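Local coordinates for protein hydroquinone dioxygenase large subunit (Pseudomonas sp., PDB 4ZXA) that forms the large subunit of a two-subunit, Fe2+-dependent cupin dioxygenase that probably cleaves the aromatic ring of hydroquinone, at residues M70-D73 / V74-F78; R92-G96 / K97-Y101; T108-A112 / G113-T117; T320-L323 / P324-Y327. All coordinates share one frame; numbering follows the deposited sequence.

Contact 1: residues M70-D73 / V74-F78. With H8N (4-hydroxybenzonitrile), chain J.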
loop_
_atom_site.group_PDB
_atom_site.type_symbol
_atom_site.label_atom_id
_atom_site.label_comp_id
_atom_site.label_asym_id
_atom_site.label_seq_id
_atom_site.Cartn_x
_atom_site.Cartn_y
_atom_site.Cartn_z
ATOM N N MET E 70 10.213 6.931 -6.377
ATOM C CA MET E 70 11.553 7.301 -6.827
ATOM C C MET E 70 11.438 8.308 -7.942
ATOM O O MET E 70 12.275 9.212 -8.074
ATOM C CB MET E 70 12.363 6.086 -7.307
ATOM C CG MET E 70 13.725 6.472 -7.891
ATOM S SD MET E 70 14.851 5.076 -8.094
ATOM C CE MET E 70 15.185 4.696 -6.360
ATOM N N MET E 71 10.385 8.153 -8.740
ATOM C CA MET E 71 10.108 9.108 -9.808
ATOM C C MET E 71 9.934 10.499 -9.238
ATOM O O MET E 71 10.423 11.457 -9.820
ATOM C CB MET E 71 8.858 8.733 -10.586
ATOM C CG MET E 71 8.548 9.703 -11.699
ATOM S SD MET E 71 9.582 9.466 -13.142
ATOM C CE MET E 71 10.569 10.968 -13.153
ATOM N N ARG E 72 9.242 10.620 -8.103
ATOM C CA ARG E 72 9.073 11.937 -7.502
ATOM C C ARG E 72 10.415 12.429 -6.982
ATOM O O ARG E 72 10.791 13.574 -7.230
ATOM C CB ARG E 72 7.995 11.961 -6.392
ATOM C CG ARG E 72 6.549 11.645 -6.869
ATOM C CD ARG E 72 6.234 12.379 -8.154
ATOM N NE ARG E 72 4.883 12.170 -8.668
ATOM C CZ ARG E 72 4.456 11.040 -9.232
ATOM N NH1 ARG E 72 5.255 9.978 -9.310
ATOM N NH2 ARG E 72 3.220 10.962 -9.700
ATOM N N ASP E 73 11.146 11.557 -6.286
ATOM C CA ASP E 73 12.418 11.964 -5.685
ATOM C C ASP E 73 13.382 12.493 -6.741
ATOM O O ASP E 73 14.126 13.443 -6.494
ATOM C CB ASP E 73 13.078 10.820 -4.909
ATOM C CG ASP E 73 13.678 11.278 -3.585
ATOM O OD1 ASP E 73 13.647 12.496 -3.270
ATOM O OD2 ASP E 73 14.187 10.408 -2.847
ATOM N N VAL E 74 13.356 11.879 -7.918
ATOM C CA VAL E 74 14.262 12.271 -8.986
ATOM C C VAL E 74 13.811 13.568 -9.627
ATOM O O VAL E 74 14.633 14.443 -9.908
ATOM C CB VAL E 74 14.390 11.188 -10.068
ATOM C CG1 VAL E 74 14.825 11.810 -11.385
ATOM C CG2 VAL E 74 15.363 10.127 -9.619
ATOM N N ALA E 75 12.504 13.687 -9.846
ATOM C CA ALA E 75 11.949 14.846 -10.522
ATOM C C ALA E 75 12.068 16.081 -9.639
ATOM O O ALA E 75 12.195 17.197 -10.144
ATOM C CB ALA E 75 10.492 14.603 -10.909
ATOM N N TRP E 76 12.015 15.874 -8.325
ATOM C CA TRP E 76 12.032 16.981 -7.366
ATOM C C TRP E 76 13.447 17.329 -6.915
ATOM O O TRP E 76 13.641 18.241 -6.125
ATOM C CB TRP E 76 11.192 16.647 -6.125
ATOM C CG TRP E 76 9.758 16.341 -6.406
ATOM C CD1 TRP E 76 9.084 16.567 -7.570
ATOM C CD2 TRP E 76 8.825 15.724 -5.509
ATOM N NE1 TRP E 76 7.786 16.136 -7.448
ATOM C CE2 TRP E 76 7.601 15.610 -6.199
ATOM C CE3 TRP E 76 8.902 15.251 -4.199
ATOM C CZ2 TRP E 76 6.466 15.063 -5.613
ATOM C CZ3 TRP E 76 7.786 14.700 -3.623
ATOM C CH2 TRP E 76 6.580 14.607 -4.328
ATOM N N GLY E 77 14.438 16.587 -7.391
ATOM C CA GLY E 77 15.806 16.823 -6.961
ATOM C C GLY E 77 15.951 16.565 -5.478
ATOM O O GLY E 77 16.730 17.227 -4.786
ATOM N N PHE E 78 15.189 15.588 -4.993
ATOM C CA PHE E 78 15.195 15.187 -3.585
ATOM C C PHE E 78 14.483 16.168 -2.663
ATOM O O PHE E 78 14.515 16.023 -1.444
ATOM C CB PHE E 78 16.610 14.825 -3.114
ATOM C CG PHE E 78 17.207 13.687 -3.890
ATOM C CD1 PHE E 78 16.805 12.376 -3.635
ATOM C CD2 PHE E 78 18.123 13.919 -4.905
ATOM C CE1 PHE E 78 17.329 11.301 -4.363
ATOM C CE2 PHE E 78 18.652 12.865 -5.636
ATOM C CZ PHE E 78 18.255 11.546 -5.368
HETATM N NAA H8N J . 4.887 18.082 0.596
HETATM C CAC H8N J . 4.425 18.006 -0.448
HETATM C CAI H8N J . 3.788 17.928 -1.795
HETATM C CAF H8N J . 2.462 18.325 -1.920
HETATM C CAD H8N J . 1.831 18.265 -3.159
HETATM C CAH H8N J . 2.562 17.803 -4.242
HETATM O OAB H8N J . 1.948 17.727 -5.464
HETATM C CAE H8N J . 3.888 17.404 -4.120
HETATM C CAG H8N J . 4.509 17.471 -2.882
#
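Trp-76 N donates to Arg-72 O (2.8 Å) and Phe-78 N to Asp-73 O (2.8 Å), the second closing the Schellman motif that ends helix 63-75, with Gly-77 at positive phi. Just before them, Val-74 N and Ala-75 N make the regular helical bonds to Met-70 O and Met-71 O. The Arg-72 guanidinium reaches beyond the turn to the carbonyls of Pro-143, Thr-229 and Trp-230, which probably helps to hold the end of the chain, its plane 84° from that of the indole. Arg-72 CB sits over the six-membered ring of Trp-76, 3.5 Å from its centroid, a CH-pi contact. With its CG anti to the carbonyl carbon (chi1 -59°), Trp-76 folds back along the helix end and carries its far rim to the bound 4-hydroxybenzonitrile, with CZ2 3.8 Å from CAE of that ligand. Without the indole, as with an alanine here, the Arg-72 methylenes would probably lose their aromatic cover and a gap would open in the pocket wall. Farther out, Met-70 and Val-74 pack against Phe-129 of helix 122-136. The Asp-73 carboxylate, hydrogen-bonded through OD2 to Thr-91, stands across the Phe-78 ring, with Asp-73 OD1 3.2 Å from Phe-78 CD1.

Contact 2: residues R92-G96 / K97-Y101; sequences RNYYG and KVDLY
Tyr-94 turns its ring edge to the carboxylate of Asp-99 near the end of the beta hairpin 89-93/97-102, CE2 lying 3.4 Å from OD2 and the two planes 76° apart. A ring edge carries partial positive charge, so this approach is probably favourable. The same ring has Arg-92 CD over one face, and Arg-92 NH1 bonds to Asn-93 O (2.9 Å) close to the guanidinium plane, which helps to fix that flat group, with Tyr-94 CE1 over one of its faces; Trp-82 makes a cation-pi contact with Arg-92. Asp-99 OD1 has its own partner in Asn-119 on the adjoining strand. Arg-92 and Asp-99 form an antiparallel hydrogen-bonded pair, N to O in both directions at 3.1 Å; Asn-93 and Val-98 follow as a non-hydrogen-bonded pair with side chains on the other face. Tyr-94 N to Lys-97 O (2.8 Å) closes the turn, in which Gly-96 has phi 148°, a backbone conformation in which a side chain would collide with the carbonyl oxygen of Tyr-95. Asn-93 has CG anti to its own N (chi1 -161°), which brings OD1 to Tyr-95 N at 2.9 Å in an Asx turn, while ND2 bonds to Phe-79 O. Across the pair, Asn-93 OD1 also rests 3.6 Å from Val-98 CG2.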
loop_
_atom_site.group_PDB
_atom_site.type_symbol
_atom_site.label_atom_id
_atom_site.label_comp_id
_atom_site.label_asym_id
_atom_site.label_seq_id
_atom_site.Cartn_x
_atom_site.Cartn_y
_atom_site.Cartn_z
ATOM N N ARG E 92 16.819 12.132 2.809
ATOM C CA ARG E 92 16.746 13.419 3.467
ATOM C C ARG E 92 17.662 14.265 2.638
ATOM O O ARG E 92 18.821 13.923 2.470
ATOM C CB ARG E 92 17.268 13.316 4.901
ATOM C CG ARG E 92 16.649 14.309 5.877
ATOM C CD ARG E 92 16.951 15.776 5.526
ATOM N NE ARG E 92 16.636 16.654 6.657
ATOM C CZ ARG E 92 16.696 17.984 6.633
ATOM N NH1 ARG E 92 17.040 18.621 5.524
ATOM N NH2 ARG E 92 16.402 18.677 7.723
ATOM N N ASN E 93 17.139 15.336 2.061
ATOM C CA ASN E 93 17.985 16.191 1.254
ATOM C C ASN E 93 18.745 17.124 2.180
ATOM O O ASN E 93 18.132 17.821 3.003
ATOM C CB ASN E 93 17.173 16.989 0.231
ATOM C CG ASN E 93 18.036 17.529 -0.906
ATOM O OD1 ASN E 93 19.262 17.458 -0.848
ATOM N ND2 ASN E 93 17.394 18.065 -1.949
ATOM N N TYR E 94 20.061 17.122 2.017
ATOM C CA TYR E 94 20.952 18.007 2.738
ATOM C C TYR E 94 21.555 19.055 1.804
ATOM O O TYR E 94 22.551 19.688 2.127
ATOM C CB TYR E 94 21.990 17.226 3.542
ATOM C CG TYR E 94 21.384 16.647 4.794
ATOM C CD1 TYR E 94 20.845 17.472 5.764
ATOM C CD2 TYR E 94 21.310 15.277 4.989
ATOM C CE1 TYR E 94 20.273 16.956 6.901
ATOM C CE2 TYR E 94 20.737 14.752 6.125
ATOM C CZ TYR E 94 20.221 15.598 7.077
ATOM O OH TYR E 94 19.649 15.090 8.214
ATOM N N TYR E 95 20.906 19.251 0.660
ATOM C CA TYR E 95 21.293 20.298 -0.283
ATOM C C TYR E 95 22.735 20.325 -0.810
ATOM O O TYR E 95 23.422 21.335 -0.718
ATOM C CB TYR E 95 20.857 21.644 0.286
ATOM C CG TYR E 95 19.533 21.510 0.996
ATOM C CD1 TYR E 95 18.412 21.051 0.318
ATOM C CD2 TYR E 95 19.409 21.797 2.342
ATOM C CE1 TYR E 95 17.206 20.907 0.955
ATOM C CE2 TYR E 95 18.204 21.655 2.988
ATOM C CZ TYR E 95 17.105 21.211 2.289
ATOM O OH TYR E 95 15.899 21.069 2.925
ATOM N N GLY E 96 23.179 19.185 -1.329
ATOM C CA GLY E 96 24.521 19.013 -1.863
ATOM C C GLY E 96 24.907 17.576 -1.604
ATOM O O GLY E 96 25.587 16.923 -2.388
ATOM N N LYS E 97 24.438 17.105 -0.465
ATOM C CA LYS E 97 24.526 15.711 -0.027
ATOM C C LYS E 97 23.114 15.188 0.267
ATOM O O LYS E 97 22.236 15.946 0.682
ATOM C CB LYS E 97 25.392 15.596 1.231
ATOM C CG LYS E 97 26.883 15.862 1.008
ATOM C CD LYS E 97 27.587 16.234 2.323
ATOM C CE LYS E 97 29.087 15.936 2.275
ATOM N NZ LYS E 97 29.784 16.550 1.103
ATOM N N VAL E 98 22.887 13.897 0.046
ATOM C CA VAL E 98 21.598 13.297 0.366
ATOM C C VAL E 98 21.783 12.011 1.157
ATOM O O VAL E 98 22.497 11.112 0.715
ATOM C CB VAL E 98 20.793 12.943 -0.902
ATOM C CG1 VAL E 98 19.539 12.170 -0.526
ATOM C CG2 VAL E 98 20.446 14.194 -1.700
ATOM N N ASP E 99 21.132 11.922 2.317
ATOM C CA ASP E 99 21.102 10.682 3.082
ATOM C C ASP E 99 20.132 9.686 2.456
ATOM O O ASP E 99 18.994 10.028 2.168
ATOM C CB ASP E 99 20.662 10.947 4.521
ATOM C CG ASP E 99 21.810 11.341 5.424
ATOM O OD1 ASP E 99 22.926 11.529 4.903
ATOM O OD2 ASP E 99 21.603 11.476 6.652
ATOM N N LEU E 100 20.582 8.449 2.246
ATOM C CA LEU E 100 19.660 7.342 1.993
ATOM C C LEU E 100 19.593 6.518 3.261
ATOM O O LEU E 100 20.626 6.096 3.779
ATOM C CB LEU E 100 20.121 6.464 0.834
ATOM C CG LEU E 100 19.214 5.274 0.532
ATOM C CD1 LEU E 100 17.770 5.711 0.298
ATOM C CD2 LEU E 100 19.722 4.541 -0.688
ATOM N N TYR E 101 18.382 6.297 3.763
ATOM C CA TYR E 101 18.196 5.564 5.009
ATOM C C TYR E 101 17.159 4.451 4.922
ATOM O O TYR E 101 16.244 4.493 4.101
ATOM C CB TYR E 101 17.817 6.514 6.142
ATOM C CG TYR E 101 16.574 7.349 5.868
ATOM C CD1 TYR E 101 16.684 8.646 5.379
ATOM C CD2 TYR E 101 15.301 6.850 6.119
ATOM C CE1 TYR E 101 15.574 9.421 5.146
ATOM C CE2 TYR E 101 14.168 7.624 5.883
ATOM C CZ TYR E 101 14.319 8.906 5.392
ATOM O OH TYR E 101 13.221 9.685 5.143
#

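Contact 3: residues T108-A112 / G113-T117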
loop_
_atom_site.group_PDB
_atom_site.type_symbol
_atom_site.label_atom_id
_atom_site.label_comp_id
_atom_site.label_asym_id
_atom_site.label_seq_id
_atom_site.Cartn_x
_atom_site.Cartn_y
_atom_site.Cartn_z
ATOM N N THR E 108 10.569 1.870 15.731
ATOM C CA THR E 108 10.739 0.469 16.091
ATOM C C THR E 108 12.027 -0.134 15.528
ATOM O O THR E 108 12.756 -0.847 16.231
ATOM C CB THR E 108 9.514 -0.371 15.670
ATOM O OG1 THR E 108 8.316 0.305 16.073
ATOM C CG2 THR E 108 9.566 -1.764 16.304
ATOM N N LEU E 109 12.309 0.147 14.263
ATOM C CA LEU E 109 13.532 -0.360 13.659
ATOM C C LEU E 109 14.750 0.289 14.318
ATOM O O LEU E 109 15.747 -0.378 14.603
ATOM C CB LEU E 109 13.512 -0.153 12.142
ATOM C CG LEU E 109 12.367 -0.934 11.478
ATOM C CD1 LEU E 109 12.493 -0.914 9.981
ATOM C CD2 LEU E 109 12.335 -2.366 11.951
ATOM N N LYS E 110 14.639 1.588 14.582
ATOM C CA LYS E 110 15.708 2.372 15.198
ATOM C C LYS E 110 16.043 1.854 16.606
ATOM O O LYS E 110 17.206 1.587 16.931
ATOM C CB LYS E 110 15.302 3.857 15.227
ATOM C CG LYS E 110 16.343 4.825 15.788
ATOM C CD LYS E 110 17.438 5.169 14.781
ATOM C CE LYS E 110 18.432 6.205 15.343
ATOM N NZ LYS E 110 19.611 5.553 16.016
ATOM N N ALA E 111 15.017 1.702 17.434
ATOM C CA ALA E 111 15.210 1.147 18.770
ATOM C C ALA E 111 15.838 -0.252 18.755
ATOM O O ALA E 111 16.556 -0.620 19.676
ATOM C CB ALA E 111 13.905 1.138 19.540
ATOM N N ALA E 112 15.578 -1.033 17.712
ATOM C CA ALA E 112 16.174 -2.370 17.617
ATOM C C ALA E 112 17.542 -2.349 16.929
ATOM O O ALA E 112 18.180 -3.390 16.749
ATOM C CB ALA E 112 15.237 -3.324 16.904
ATOM N N GLY E 113 17.981 -1.155 16.537
ATOM C CA GLY E 113 19.261 -0.982 15.873
ATOM C C GLY E 113 19.454 -1.816 14.620
ATOM O O GLY E 113 20.538 -2.337 14.401
ATOM N N VAL E 114 18.410 -1.940 13.803
ATOM C CA VAL E 114 18.505 -2.635 12.520
ATOM C C VAL E 114 18.445 -1.663 11.341
ATOM O O VAL E 114 18.346 -2.068 10.181
ATOM C CB VAL E 114 17.388 -3.672 12.334
ATOM C CG1 VAL E 114 17.408 -4.684 13.467
ATOM C CG2 VAL E 114 16.042 -2.984 12.250
ATOM N N ASN E 115 18.492 -0.375 11.646
ATOM C CA ASN E 115 18.459 0.641 10.617
ATOM C C ASN E 115 19.851 0.900 10.045
ATOM O O ASN E 115 20.859 0.566 10.653
ATOM C CB ASN E 115 17.918 1.933 11.213
ATOM C CG ASN E 115 18.683 2.361 12.455
ATOM O OD1 ASN E 115 18.697 1.655 13.469
ATOM N ND2 ASN E 115 19.319 3.524 12.384
ATOM N N TYR E 116 19.901 1.516 8.875
ATOM C CA TYR E 116 21.160 1.999 8.328
ATOM C C TYR E 116 20.938 3.275 7.514
ATOM O O TYR E 116 19.942 3.397 6.795
ATOM C CB TYR E 116 21.813 0.915 7.469
ATOM C CG TYR E 116 23.068 1.349 6.747
ATOM C CD1 TYR E 116 24.297 1.415 7.405
ATOM C CD2 TYR E 116 23.031 1.667 5.399
ATOM C CE1 TYR E 116 25.456 1.803 6.725
ATOM C CE2 TYR E 116 24.174 2.052 4.715
ATOM C CZ TYR E 116 25.383 2.124 5.378
ATOM O OH TYR E 116 26.499 2.517 4.671
ATOM N N THR E 117 21.868 4.218 7.631
ATOM C CA THR E 117 21.846 5.437 6.817
ATOM C C THR E 117 23.213 5.634 6.179
ATOM O O THR E 117 24.223 5.327 6.805
ATOM C CB THR E 117 21.586 6.698 7.666
ATOM O OG1 THR E 117 20.535 6.454 8.606
ATOM C CG2 THR E 117 21.240 7.892 6.761
HETATM O O HOH W 1 20.577 2.342 15.767
#
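Leu-109 and Val-114 lie aslant against each other at the C-terminal end of helix 107-111, Leu-109 CD2 meeting Val-114 CG2 at 3.8 Å. That methyl stands between the N and the carbonyl carbon of Val-114 (CG1 chi1 -57°), which places it over the helix end, while CG1 lies 4.3 Å from Ala-112 CB. A second crossing joins Lys-110 and Asn-115: the aliphatic part of the lysine passes the amide, with Lys-110 CD 3.5 Å from Asn-115 ND2. A water bridges their polar ends, donating to Asn-115 OD1 (3.0 Å) and accepting only weakly from Lys-110 NZ. The backbone beneath is a Schellman motif. Val-114 N donates to Leu-109 O at 3.2 Å in a nearly straight bond (171° at the hydrogen), and Gly-113 N to Lys-110 O at 2.9 Å. Gly-113 takes the positive phi that turns the chain off the helix, a conformation that glycine adopts readily. The turn leads into strand 116-121 beside strand 97-102; Val-114 O accepts from Trp-50 of strand 45-52, and Leu-109 also packs on Pro-283 of the second large subunit and on Ile-28 of the small subunit.

Contact 4: residues T320-L323 / P324-Y327; sequences TPNL and PHLY
Leu-326 N donates to Asn-322 O and Tyr-327 N to Leu-323 O, both at 3.0 Å and with N-H...O angles of 162° and 160°, the opening backbone bonds of helix 323-329. Asn-322 holds the N-cap position, though its amide caps no backbone N-H; its carbonyl oxygen is the acceptor of the first helical bond. The amide instead leans on Leu-326, with Asn-322 OD1 3.7 Å from Leu-326 CD1 and Asn-322 ND2 4.0 Å from Leu-326 CD2, so each methyl of the leucine meets a different end of the amide, the two side chains crossing at a slant. This follows from the position of Asn-322 CG between its backbone N and carbonyl carbon (chi1 73°), which swings the amide over the first turn. Leu-326 CD1 also meets Leu-323 CD1 at 4.0 Å. The Asn-322 amide and the Leu-323 methyl are likely to lose their apolar neighbour if an alanine replaces Leu-326, with a gap opened facing Leu-59 of the small subunit. Tyr-327 turns its ring edge to the Leu-323 carbonyl, CD2 lying 3.2 Å from O, and its OH is hydrogen-bonded to Val-261 N. Pro-324, whose CD the peptide link sets next to Leu-323 CB, has no N-H and so suits the first turn of a helix. A type I turn over Thr-320 to Leu-323 sets up this start, its closing bond weak. The turn links strand 310-318 to helix 323-329, whose Leu-323 and Tyr-327 lie on the loop at Arg-260, while Thr-320 and Leu-326 pack on Leu-59 of the small subunit.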
loop_
_atom_site.group_PDB
_atom_site.type_symbol
_atom_site.label_atom_id
_atom_site.label_comp_id
_atom_site.label_asym_id
_atom_site.label_seq_id
_atom_site.Cartn_x
_atom_site.Cartn_y
_atom_site.Cartn_z
ATOM N N THR E 320 14.058 30.924 -0.800
ATOM C CA THR E 320 15.117 31.603 -0.063
ATOM C C THR E 320 16.145 30.612 0.526
ATOM O O THR E 320 15.793 29.718 1.301
ATOM C CB THR E 320 14.516 32.459 1.071
ATOM O OG1 THR E 320 13.589 33.414 0.524
ATOM C CG2 THR E 320 15.618 33.178 1.833
ATOM N N PRO E 321 17.427 30.797 0.183
ATOM C CA PRO E 321 18.497 29.835 0.476
ATOM C C PRO E 321 18.737 29.514 1.962
ATOM O O PRO E 321 19.064 28.366 2.267
ATOM C CB PRO E 321 19.738 30.514 -0.115
ATOM C CG PRO E 321 19.210 31.485 -1.135
ATOM C CD PRO E 321 17.933 31.970 -0.553
ATOM N N ASN E 322 18.592 30.480 2.866
ATOM C CA ASN E 322 18.975 30.230 4.260
ATOM C C ASN E 322 17.835 29.758 5.168
ATOM O O ASN E 322 17.926 29.850 6.394
ATOM C CB ASN E 322 19.702 31.441 4.865
ATOM C CG ASN E 322 18.760 32.613 5.167
ATOM O OD1 ASN E 322 17.622 32.649 4.701
ATOM N ND2 ASN E 322 19.232 33.565 5.967
ATOM N N LEU E 323 16.765 29.248 4.563
ATOM C CA LEU E 323 15.617 28.748 5.331
ATOM C C LEU E 323 15.998 27.747 6.431
ATOM O O LEU E 323 15.581 27.905 7.573
ATOM C CB LEU E 323 14.533 28.166 4.411
ATOM C CG LEU E 323 13.399 29.111 3.961
ATOM C CD1 LEU E 323 13.721 30.571 4.223
ATOM C CD2 LEU E 323 13.059 28.905 2.490
ATOM N N PRO E 324 16.797 26.717 6.102
ATOM C CA PRO E 324 17.178 25.778 7.168
ATOM C C PRO E 324 17.802 26.511 8.355
ATOM O O PRO E 324 17.446 26.227 9.505
ATOM C CB PRO E 324 18.203 24.866 6.487
ATOM C CG PRO E 324 17.822 24.921 5.042
ATOM C CD PRO E 324 17.345 26.326 4.793
ATOM N N HIS E 325 18.707 27.454 8.085
ATOM C CA HIS E 325 19.272 28.274 9.162
ATOM C C HIS E 325 18.183 28.983 9.974
ATOM O O HIS E 325 18.177 28.904 11.202
ATOM C CB HIS E 325 20.275 29.294 8.633
ATOM C CG HIS E 325 20.559 30.404 9.601
ATOM N ND1 HIS E 325 21.134 30.185 10.835
ATOM C CD2 HIS E 325 20.323 31.735 9.524
ATOM C CE1 HIS E 325 21.245 31.340 11.473
ATOM N NE2 HIS E 325 20.762 32.294 10.702
ATOM N N LEU E 326 17.248 29.648 9.295
ATOM C CA LEU E 326 16.184 30.367 10.012
ATOM C C LEU E 326 15.381 29.476 10.948
ATOM O O LEU E 326 15.050 29.890 12.061
ATOM C CB LEU E 326 15.257 31.086 9.052
ATOM C CG LEU E 326 15.976 32.106 8.172
ATOM C CD1 LEU E 326 14.995 32.838 7.297
ATOM C CD2 LEU E 326 16.730 33.058 9.056
ATOM N N TYR E 327 15.069 28.253 10.509
ATOM C CA TYR E 327 14.283 27.331 11.338
ATOM C C TYR E 327 15.096 26.770 12.497
ATOM O O TYR E 327 14.614 26.724 13.620
ATOM C CB TYR E 327 13.630 26.211 10.503
ATOM C CG TYR E 327 12.464 26.709 9.684
ATOM C CD1 TYR E 327 11.198 26.849 10.251
ATOM C CD2 TYR E 327 12.634 27.089 8.363
ATOM C CE1 TYR E 327 10.118 27.341 9.509
ATOM C CE2 TYR E 327 11.569 27.574 7.613
ATOM C CZ TYR E 327 10.317 27.697 8.193
ATOM O OH TYR E 327 9.276 28.173 7.440
#

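How the contacts relate
All four contacts are local and follow one another along the chain, none enclosing or crossing another. Contact 1 ends helix 63-75 beside the ligand pocket. Contact 2 then closes the hairpin of strands 89-93 and 97-102 and touches contact 1: Phe-78 CG packs 3.9 Å from Val-98 CG2. Contact 3 leads from helix 107-111 into strand 116-121, the neighbour of strand 97-102 in the same sheet, so Thr-117 lies against Asp-99 and Tyr-101. Contact 4, far along the chain, begins helix 323-329 after strand 310-318 of another sheet and meets the hairpin through Pro-324 and Tyr-95. Contacts 3 and 4 stay about 17 Å apart at their nearest atoms.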